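Local coordinates for glycosyl hydrolase (Bacteroides ovatus, PDB 3QC2), which is a glycosyl hydrolase of unassigned specificity, probably built as a five-bladed beta-propeller, at residues A57-N62 and G132-M137; G172-L177 and G230-L235; L185-K190 and V194-N199. One frame throughout, in Å; residues are numbered along the deposited sequence.

Contact 1: residues A57-N62 and G132-M137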
loop_
_atom_site.group_PDB
_atom_site.type_symbol
_atom_site.label_atom_id
_atom_site.label_comp_id
_atom_site.label_asym_id
_atom_site.label_seq_id
_atom_site.Cartn_x
_atom_site.Cartn_y
_atom_site.Cartn_z
ATOM N N ALA A 57 6.150 -1.228 0.534
ATOM C CA ALA A 57 5.662 -1.801 1.757
ATOM C C ALA A 57 6.713 -1.413 2.791
ATOM O O ALA A 57 7.867 -1.099 2.436
ATOM C CB ALA A 57 5.556 -3.295 1.653
ATOM N N ALA A 58 6.342 -1.427 4.056
ATOM C CA ALA A 58 7.282 -1.055 5.109
ATOM C C ALA A 58 6.960 -1.806 6.370
ATOM O O ALA A 58 5.784 -2.043 6.678
ATOM C CB ALA A 58 7.233 0.444 5.355
ATOM N N THR A 59 7.992 -2.194 7.105
ATOM C CA THR A 59 7.793 -2.917 8.324
ATOM C C THR A 59 9.013 -2.801 9.231
ATOM O O THR A 59 10.001 -2.168 8.875
ATOM C CB THR A 59 7.460 -4.410 8.029
ATOM O OG1 THR A 59 7.124 -5.078 9.241
ATOM C CG2 THR A 59 8.638 -5.116 7.343
ATOM N N LEU A 60 8.911 -3.398 10.416
ATOM C CA LEU A 60 9.981 -3.393 11.393
ATOM C C LEU A 60 10.640 -4.772 11.425
ATOM O O LEU A 60 9.941 -5.802 11.445
ATOM C CB LEU A 60 9.419 -3.058 12.766
ATOM C CG LEU A 60 10.401 -2.932 13.920
ATOM C CD1 LEU A 60 11.375 -1.778 13.658
ATOM C CD2 LEU A 60 9.647 -2.736 15.260
ATOM N N TYR A 61 11.979 -4.786 11.428
ATOM C CA TYR A 61 12.771 -6.036 11.482
ATOM C C TYR A 61 14.144 -5.757 12.103
ATOM O O TYR A 61 14.878 -4.906 11.617
ATOM C CB TYR A 61 12.931 -6.626 10.073
ATOM C CG TYR A 61 13.704 -7.947 9.996
ATOM C CD1 TYR A 61 13.125 -9.147 10.426
ATOM C CD2 TYR A 61 14.995 -8.001 9.445
ATOM C CE1 TYR A 61 13.821 -10.368 10.340
ATOM C CE2 TYR A 61 15.700 -9.221 9.351
ATOM C CZ TYR A 61 15.100 -10.397 9.800
ATOM O OH TYR A 61 15.770 -11.593 9.719
ATOM N N ASN A 62 14.469 -6.472 13.193
ATOM C CA ASN A 62 15.768 -6.326 13.886
ATOM C C ASN A 62 16.123 -4.894 14.272
ATOM O O ASN A 62 17.248 -4.445 14.052
ATOM C CB ASN A 62 16.908 -6.935 13.033
ATOM C CG ASN A 62 17.059 -8.425 13.230
ATOM O OD1 ASN A 62 16.079 -9.151 13.508
ATOM N ND2 ASN A 62 18.302 -8.908 13.093
ATOM N N GLY A 132 6.619 -12.940 14.612
ATOM C CA GLY A 132 7.552 -12.632 13.541
ATOM C C GLY A 132 7.295 -13.209 12.160
ATOM O O GLY A 132 8.220 -13.295 11.368
ATOM N N LEU A 133 6.059 -13.613 11.861
ATOM C CA LEU A 133 5.736 -14.095 10.512
ATOM C C LEU A 133 5.259 -12.888 9.710
ATOM O O LEU A 133 4.227 -12.296 10.027
ATOM C CB LEU A 133 4.646 -15.176 10.524
ATOM C CG LEU A 133 4.276 -15.768 9.135
ATOM C CD1 LEU A 133 5.458 -16.505 8.523
ATOM C CD2 LEU A 133 3.062 -16.694 9.219
ATOM N N TYR A 134 6.027 -12.511 8.691
ATOM C CA TYR A 134 5.665 -11.394 7.831
ATOM C C TYR A 134 4.726 -11.891 6.756
ATOM O O TYR A 134 5.002 -12.915 6.107
ATOM C CB TYR A 134 6.907 -10.749 7.222
ATOM C CG TYR A 134 7.762 -10.087 8.260
ATOM C CD1 TYR A 134 8.769 -10.784 8.910
ATOM C CD2 TYR A 134 7.542 -8.764 8.629
ATOM C CE1 TYR A 134 9.552 -10.181 9.886
ATOM C CE2 TYR A 134 8.323 -8.151 9.611
ATOM C CZ TYR A 134 9.325 -8.871 10.228
ATOM O OH TYR A 134 10.099 -8.271 11.199
ATOM N N VAL A 135 3.598 -11.185 6.591
ATOM C CA VAL A 135 2.592 -11.537 5.608
ATOM C C VAL A 135 2.482 -10.410 4.578
ATOM O O VAL A 135 2.145 -9.256 4.925
ATOM C CB VAL A 135 1.216 -11.764 6.273
ATOM C CG1 VAL A 135 0.151 -12.148 5.221
ATOM C CG2 VAL A 135 1.314 -12.842 7.360
HETATM N N MSE A 136 2.758 -10.741 3.314
HETATM C CA MSE A 136 2.698 -9.776 2.240
HETATM C C MSE A 136 1.479 -9.953 1.377
HETATM O O MSE A 136 1.230 -11.037 0.864
HETATM C CB MSE A 136 3.927 -9.887 1.348
HETATM C CG MSE A 136 3.814 -9.085 0.037
HETATM SE SE MSE A 136 5.356 -9.285 -1.075
HETATM C CE MSE A 136 6.548 -8.295 -0.011
HETATM N N MSE A 137 0.729 -8.871 1.215
HETATM C CA MSE A 137 -0.407 -8.824 0.318
HETATM C C MSE A 137 0.084 -8.026 -0.876
HETATM O O MSE A 137 0.510 -6.874 -0.715
HETATM C CB MSE A 137 -1.577 -8.103 0.965
HETATM C CG MSE A 137 -2.122 -8.768 2.243
HETATM SE SE MSE A 137 -2.844 -10.549 1.918
HETATM C CE MSE A 137 -4.057 -10.148 0.565
#
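Y134 drives its ring from strand 134-137 against the flank of strand 57-61 and is one partner in every close approach between the two segments. Its hydroxyl donates to the carbonyl oxygen of L60, with OH and O modelled 2.5 Å apart, a very short separation whose exact value is doubtful. That oxygen lies at the rim of the phenol, close to the ring plane. T59 meets the same rim further back: its OG1 sits 3.3 Å from CE2 of Y134, near the ring plane, while CG2 of T59 touches CE2 and CD2. The hydroxyl of T59 is placed there by a chi1 of -174°, which sets OG1 opposite the backbone N. This inner part is close-packed and buried, with L156 resting on both T59 and Y134 and V128 also against the tyrosine.

The two strands run nearly antiparallel, at 171°, yet their axes come no nearer than 9.7 Å, so they face each other as members of two different four-stranded antiparallel sheets, consistent with neighbouring blades of a beta-propeller. Strand 52-61 is outermost in its sheet, hydrogen-bonded through T59 to V66, and Y134 spans the gap from the other sheet.

Toward the loop ends the contact nears solvent, L60 and Y61 being partly exposed. The hydroxyl of Y134 lies at the edge of the Y61 ring, OH 3.2 Å from CD1, and CE1 of Y134 is 3.8 Å from the same CD1. The two rings cross at a steep slant, planes 70° apart and centroids 5.9 Å apart. N62, exposed just beyond the strand, puts its OD1 over the centre of the Y61 ring, and the end of the L60 side chain leads away from Y134, leaving its carbonyl to do the touching.

Contact 2: residues G172-L177 and G230-L235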
loop_
_atom_site.group_PDB
_atom_site.type_symbol
_atom_site.label_atom_id
_atom_site.label_comp_id
_atom_site.label_asym_id
_atom_site.label_seq_id
_atom_site.Cartn_x
_atom_site.Cartn_y
_atom_site.Cartn_z
ATOM N N GLY A 172 -13.842 -21.783 -5.019
ATOM C CA GLY A 172 -13.133 -21.114 -6.112
ATOM C C GLY A 172 -13.958 -20.108 -6.876
ATOM O O GLY A 172 -13.603 -19.738 -7.998
ATOM N N LYS A 173 -15.051 -19.646 -6.264
ATOM C CA LYS A 173 -15.947 -18.660 -6.898
ATOM C C LYS A 173 -15.225 -17.360 -7.307
ATOM O O LYS A 173 -15.509 -16.804 -8.361
ATOM C CB LYS A 173 -17.117 -18.326 -5.958
ATOM C CG LYS A 173 -18.135 -17.334 -6.531
ATOM N N PHE A 174 -14.290 -16.897 -6.479
ATOM C CA PHE A 174 -13.575 -15.641 -6.753
ATOM C C PHE A 174 -12.136 -15.806 -7.259
ATOM O O PHE A 174 -11.364 -14.854 -7.219
ATOM C CB PHE A 174 -13.566 -14.760 -5.493
ATOM C CG PHE A 174 -14.924 -14.324 -5.053
ATOM C CD1 PHE A 174 -15.569 -13.270 -5.700
ATOM C CD2 PHE A 174 -15.558 -14.941 -3.976
ATOM C CE1 PHE A 174 -16.838 -12.848 -5.293
ATOM C CE2 PHE A 174 -16.823 -14.524 -3.561
ATOM C CZ PHE A 174 -17.467 -13.475 -4.224
ATOM N N PHE A 175 -11.777 -16.990 -7.753
ATOM C CA PHE A 175 -10.407 -17.216 -8.250
ATOM C C PHE A 175 -10.046 -16.222 -9.378
ATOM O O PHE A 175 -8.930 -15.700 -9.413
ATOM C CB PHE A 175 -10.210 -18.663 -8.734
ATOM C CG PHE A 175 -8.772 -19.004 -9.055
ATOM C CD1 PHE A 175 -8.255 -18.782 -10.325
ATOM C CD2 PHE A 175 -7.936 -19.531 -8.078
ATOM C CE1 PHE A 175 -6.917 -19.087 -10.617
ATOM C CE2 PHE A 175 -6.597 -19.842 -8.363
ATOM C CZ PHE A 175 -6.094 -19.617 -9.633
ATOM N N ASN A 176 -11.002 -15.975 -10.283
ATOM C CA ASN A 176 -10.805 -15.042 -11.414
ATOM C C ASN A 176 -11.163 -13.587 -11.091
ATOM O O ASN A 176 -11.187 -12.739 -11.983
ATOM C CB ASN A 176 -11.615 -15.518 -12.636
ATOM C CG ASN A 176 -11.131 -16.866 -13.176
ATOM O OD1 ASN A 176 -9.950 -17.210 -13.059
ATOM N ND2 ASN A 176 -12.038 -17.621 -13.780
ATOM N N LEU A 177 -11.423 -13.292 -9.822
ATOM C CA LEU A 177 -11.775 -11.934 -9.419
ATOM C C LEU A 177 -10.590 -10.977 -9.580
ATOM O O LEU A 177 -9.511 -11.216 -9.033
ATOM C CB LEU A 177 -12.247 -11.909 -7.958
ATOM C CG LEU A 177 -12.632 -10.540 -7.393
ATOM C CD1 LEU A 177 -13.881 -9.982 -8.098
ATOM C CD2 LEU A 177 -12.844 -10.631 -5.894
ATOM N N GLY A 230 -24.565 -13.295 -1.940
ATOM C CA GLY A 230 -23.199 -13.679 -2.299
ATOM C C GLY A 230 -22.359 -12.602 -2.975
ATOM O O GLY A 230 -21.179 -12.837 -3.263
ATOM N N SER A 231 -22.944 -11.420 -3.238
ATOM C CA SER A 231 -22.172 -10.310 -3.836
ATOM C C SER A 231 -21.203 -9.781 -2.791
ATOM O O SER A 231 -21.400 -9.997 -1.588
ATOM C CB SER A 231 -23.092 -9.187 -4.345
ATOM O OG SER A 231 -23.941 -8.690 -3.318
ATOM N N LEU A 232 -20.138 -9.125 -3.245
ATOM C CA LEU A 232 -19.142 -8.568 -2.338
ATOM C C LEU A 232 -19.735 -7.375 -1.612
ATOM O O LEU A 232 -20.297 -6.473 -2.240
ATOM C CB LEU A 232 -17.896 -8.135 -3.099
ATOM C CG LEU A 232 -17.049 -9.231 -3.746
ATOM C CD1 LEU A 232 -15.990 -8.616 -4.685
ATOM C CD2 LEU A 232 -16.387 -10.105 -2.678
ATOM N N LYS A 233 -19.594 -7.368 -0.291
ATOM C CA LYS A 233 -20.145 -6.314 0.550
ATOM C C LYS A 233 -19.285 -5.049 0.507
ATOM O O LYS A 233 -18.147 -5.054 0.941
ATOM C CB LYS A 233 -20.268 -6.829 1.985
ATOM C CG LYS A 233 -21.006 -5.920 2.952
ATOM C CD LYS A 233 -21.232 -6.656 4.309
ATOM C CE LYS A 233 -22.190 -5.895 5.220
ATOM N NZ LYS A 233 -22.561 -6.670 6.440
ATOM N N LYS A 234 -19.856 -3.969 -0.023
ATOM C CA LYS A 234 -19.171 -2.689 -0.114
ATOM C C LYS A 234 -19.289 -1.939 1.226
ATOM O O LYS A 234 -20.404 -1.603 1.652
ATOM C CB LYS A 234 -19.791 -1.849 -1.242
ATOM C CG LYS A 234 -19.757 -2.526 -2.625
ATOM C CD LYS A 234 -20.577 -1.759 -3.666
ATOM C CE LYS A 234 -20.612 -2.517 -5.047
ATOM N N LEU A 235 -18.145 -1.704 1.896
ATOM C CA LEU A 235 -18.110 -0.951 3.174
ATOM C C LEU A 235 -18.312 0.545 2.904
ATOM O O LEU A 235 -19.126 1.189 3.550
ATOM C CB LEU A 235 -16.818 -1.232 3.936
ATOM C CG LEU A 235 -16.824 -2.545 4.755
ATOM C CD1 LEU A 235 -17.578 -3.657 4.073
ATOM C CD2 LEU A 235 -15.405 -2.969 5.109
#
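L232 points its forked end between F174 and L177, giving one methyl to each. Its CD2 comes alongside the aromatic ring, 3.8 Å from CE1 of F174, at a slant that is neither squarely over the face nor at the edge; the two side chains run past one another in opposite directions. The other branch meets L177 tip to tip, CD1 of L232 lying 3.9 Å from CD2 of L177. A chi1 of -67° in L232, with CG opposite the carbonyl carbon, aims the fork across the gap. The ring edge of F174 is also used: the carbonyl oxygen of G230 lies near the ring plane, 3.9 Å from CZ of F174.

Two overlapping type I turns, G172 to F175 and F174 to L177, fold the first segment so that F174 and L177 both project toward 230-235; the second turn is closed by L177 N on F174 O. W206 touches both leucines, and P224 touches L232 and F174, so this surface cluster joins two irregular loops over strands 201-206 and 222-224. Without a polar bond between the two segments, the contact depends on the fit of methyl and ring surfaces, which sets no strict orientation.

Contact 3: residues L185-K190 and V194-N199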
loop_
_atom_site.group_PDB
_atom_site.type_symbol
_atom_site.label_atom_id
_atom_site.label_comp_id
_atom_site.label_asym_id
_atom_site.label_seq_id
_atom_site.Cartn_x
_atom_site.Cartn_y
_atom_site.Cartn_z
ATOM N N LEU A 185 -5.632 -5.966 9.260
ATOM C CA LEU A 185 -5.864 -5.270 10.521
ATOM C C LEU A 185 -4.720 -5.537 11.490
ATOM O O LEU A 185 -4.306 -6.683 11.670
ATOM C CB LEU A 185 -7.177 -5.714 11.146
ATOM C CG LEU A 185 -7.603 -4.963 12.410
ATOM C CD1 LEU A 185 -7.827 -3.470 12.122
ATOM C CD2 LEU A 185 -8.835 -5.579 12.954
ATOM N N THR A 186 -4.230 -4.465 12.114
ATOM C CA THR A 186 -3.142 -4.534 13.045
ATOM C C THR A 186 -3.420 -3.677 14.265
ATOM O O THR A 186 -4.345 -2.870 14.266
ATOM C CB THR A 186 -1.831 -4.006 12.411
ATOM O OG1 THR A 186 -1.973 -2.610 12.103
ATOM C CG2 THR A 186 -1.491 -4.778 11.145
ATOM N N GLU A 187 -2.596 -3.866 15.302
ATOM C CA GLU A 187 -2.671 -3.090 16.536
ATOM C C GLU A 187 -1.265 -2.928 17.128
ATOM O O GLU A 187 -0.415 -3.806 16.986
ATOM C CB GLU A 187 -3.583 -3.767 17.563
ATOM C CG GLU A 187 -3.731 -2.948 18.886
ATOM C CD GLU A 187 -4.657 -3.588 19.919
ATOM O OE1 GLU A 187 -4.994 -4.794 19.785
ATOM O OE2 GLU A 187 -5.036 -2.872 20.882
ATOM N N VAL A 188 -1.032 -1.794 17.772
ATOM C CA VAL A 188 0.224 -1.536 18.441
ATOM C C VAL A 188 0.108 -2.111 19.856
ATOM O O VAL A 188 -0.703 -1.651 20.646
ATOM C CB VAL A 188 0.552 -0.030 18.501
ATOM C CG1 VAL A 188 1.828 0.202 19.251
ATOM C CG2 VAL A 188 0.659 0.549 17.076
ATOM N N VAL A 189 0.909 -3.141 20.142
ATOM C CA VAL A 189 0.930 -3.800 21.441
ATOM C C VAL A 189 2.385 -3.790 21.974
ATOM O O VAL A 189 3.287 -4.346 21.337
ATOM C CB VAL A 189 0.405 -5.249 21.333
ATOM C CG1 VAL A 189 0.423 -5.939 22.693
ATOM C CG2 VAL A 189 -1.007 -5.256 20.756
ATOM N N LYS A 190 2.596 -3.129 23.125
ATOM C CA LYS A 190 3.948 -2.998 23.743
ATOM C C LYS A 190 4.971 -2.356 22.756
ATOM O O LYS A 190 6.090 -2.856 22.568
ATOM C CB LYS A 190 4.443 -4.360 24.273
ATOM C CG LYS A 190 3.522 -4.968 25.349
ATOM C CD LYS A 190 4.032 -6.320 25.853
ATOM N N VAL A 194 1.448 -5.201 15.359
ATOM C CA VAL A 194 1.273 -6.592 14.972
ATOM C C VAL A 194 -0.138 -6.889 14.448
ATOM O O VAL A 194 -1.097 -6.178 14.762
ATOM C CB VAL A 194 1.557 -7.554 16.181
ATOM C CG1 VAL A 194 3.024 -7.425 16.662
ATOM C CG2 VAL A 194 0.588 -7.292 17.325
ATOM N N ILE A 195 -0.243 -7.964 13.663
ATOM C CA ILE A 195 -1.513 -8.422 13.112
ATOM C C ILE A 195 -2.443 -8.784 14.263
ATOM O O ILE A 195 -2.075 -9.553 15.149
ATOM C CB ILE A 195 -1.308 -9.659 12.181
ATOM C CG1 ILE A 195 -0.532 -9.250 10.909
ATOM C CG2 ILE A 195 -2.635 -10.257 11.784
ATOM C CD1 ILE A 195 -0.106 -10.430 10.020
ATOM N N LYS A 196 -3.644 -8.215 14.244
ATOM C CA LYS A 196 -4.615 -8.416 15.296
ATOM C C LYS A 196 -5.835 -9.168 14.824
ATOM O O LYS A 196 -6.335 -8.925 13.716
ATOM C CB LYS A 196 -5.088 -7.052 15.829
ATOM C CG LYS A 196 -6.223 -7.169 16.899
ATOM C CD LYS A 196 -6.812 -5.850 17.293
ATOM C CE LYS A 196 -7.916 -6.050 18.342
ATOM N NZ LYS A 196 -7.414 -6.726 19.583
ATOM N N LYS A 197 -6.334 -10.062 15.681
ATOM C CA LYS A 197 -7.568 -10.790 15.414
ATOM C C LYS A 197 -8.755 -10.055 16.038
ATOM O O LYS A 197 -8.634 -9.410 17.092
ATOM C CB LYS A 197 -7.541 -12.197 16.009
ATOM C CG LYS A 197 -6.669 -13.217 15.308
ATOM C CD LYS A 197 -6.940 -14.612 15.928
ATOM C CE LYS A 197 -6.311 -15.739 15.147
ATOM N NZ LYS A 197 -6.695 -17.080 15.726
ATOM N N VAL A 198 -9.895 -10.172 15.389
ATOM C CA VAL A 198 -11.141 -9.612 15.885
ATOM C C VAL A 198 -12.219 -10.660 15.650
ATOM O O VAL A 198 -12.287 -11.270 14.564
ATOM C CB VAL A 198 -11.506 -8.270 15.191
ATOM C CG1 VAL A 198 -11.464 -8.412 13.699
ATOM C CG2 VAL A 198 -12.890 -7.783 15.657
ATOM N N ASN A 199 -13.030 -10.906 16.681
ATOM C CA ASN A 199 -14.110 -11.894 16.614
ATOM C C ASN A 199 -13.598 -13.316 16.272
ATOM O O ASN A 199 -14.299 -14.098 15.637
ATOM C CB ASN A 199 -15.194 -11.432 15.613
ATOM C CG ASN A 199 -15.774 -10.051 15.970
ATOM O OD1 ASN A 199 -15.812 -9.655 17.156
ATOM N ND2 ASN A 199 -16.235 -9.315 14.948
#
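E187 and V194 exchange two backbone hydrogen bonds across a beta hairpin. E187 N gives to V194 O at 2.8 Å, with the donor in the carbonyl plane, and V194 N returns to E187 O at 2.8 Å, almost straight at the hydrogen (171°). The next pair, T186 with I195, is non-hydrogen-bonded, its CA atoms 4.2 Å apart and its side chains splayed; the backbone of T186 bonds instead with A254 and Y256 of strand 247-257, and that of I195 with V128. Beyond it K196 N donates to L185 O at 3.1 Å, tilted from the carbonyl plane, and the CA of I195 adds a CH contact to that same oxygen. Past this point the hairpin partners separate: the backbone of L185 is hydrogen-bonded with F203 of strand 201-206, while CD2 of L185 still meets CG1 of V198 at 3.9 Å.

Beside V194, the side chains of E187 and K196 form a salt bridge. NZ of K196 reaches OE1 of E187 at 3.1 Å on the syn side, 29° out of the carboxylate plane. The lysine chain stays extended until a bend at chi4 (59°) turns the ammonium to the acid; its CD packs on CB of E187. Y256 gives K196 a cation-pi partner as well. T186 turns its hydroxyl to the carbonyl oxygen of A254 and the side-chain amide of Q193. With its ammonium shared between a carboxylate and an aromatic ring, K196 probably remains charged, and the ion pair probably reinforces a pairing whose regular backbone bonding ends beside it.

Contacts 1 and 3 are neighbours, their centres 14 Å apart and on the same side of the chain's centre. They meet directly where CG2 of V135 packs on CD1 of I195, 3.9 Å apart. Strand 120-128 also lies between them: A127 is backbone hydrogen-bonded to V135 and touches T186 and I195, and V128 is backbone hydrogen-bonded to I195 while packing against Y134. Contact 2 sits farther out, its centre 27 Å from that of contact 1 and 25 Å from that of contact 3, with nearest atoms about 11 Å and about 10 Å away, respectively. In sequence, however, its segments bracket the hairpin of contact 3, and strand 201-206 reaches both, through W206 and F203.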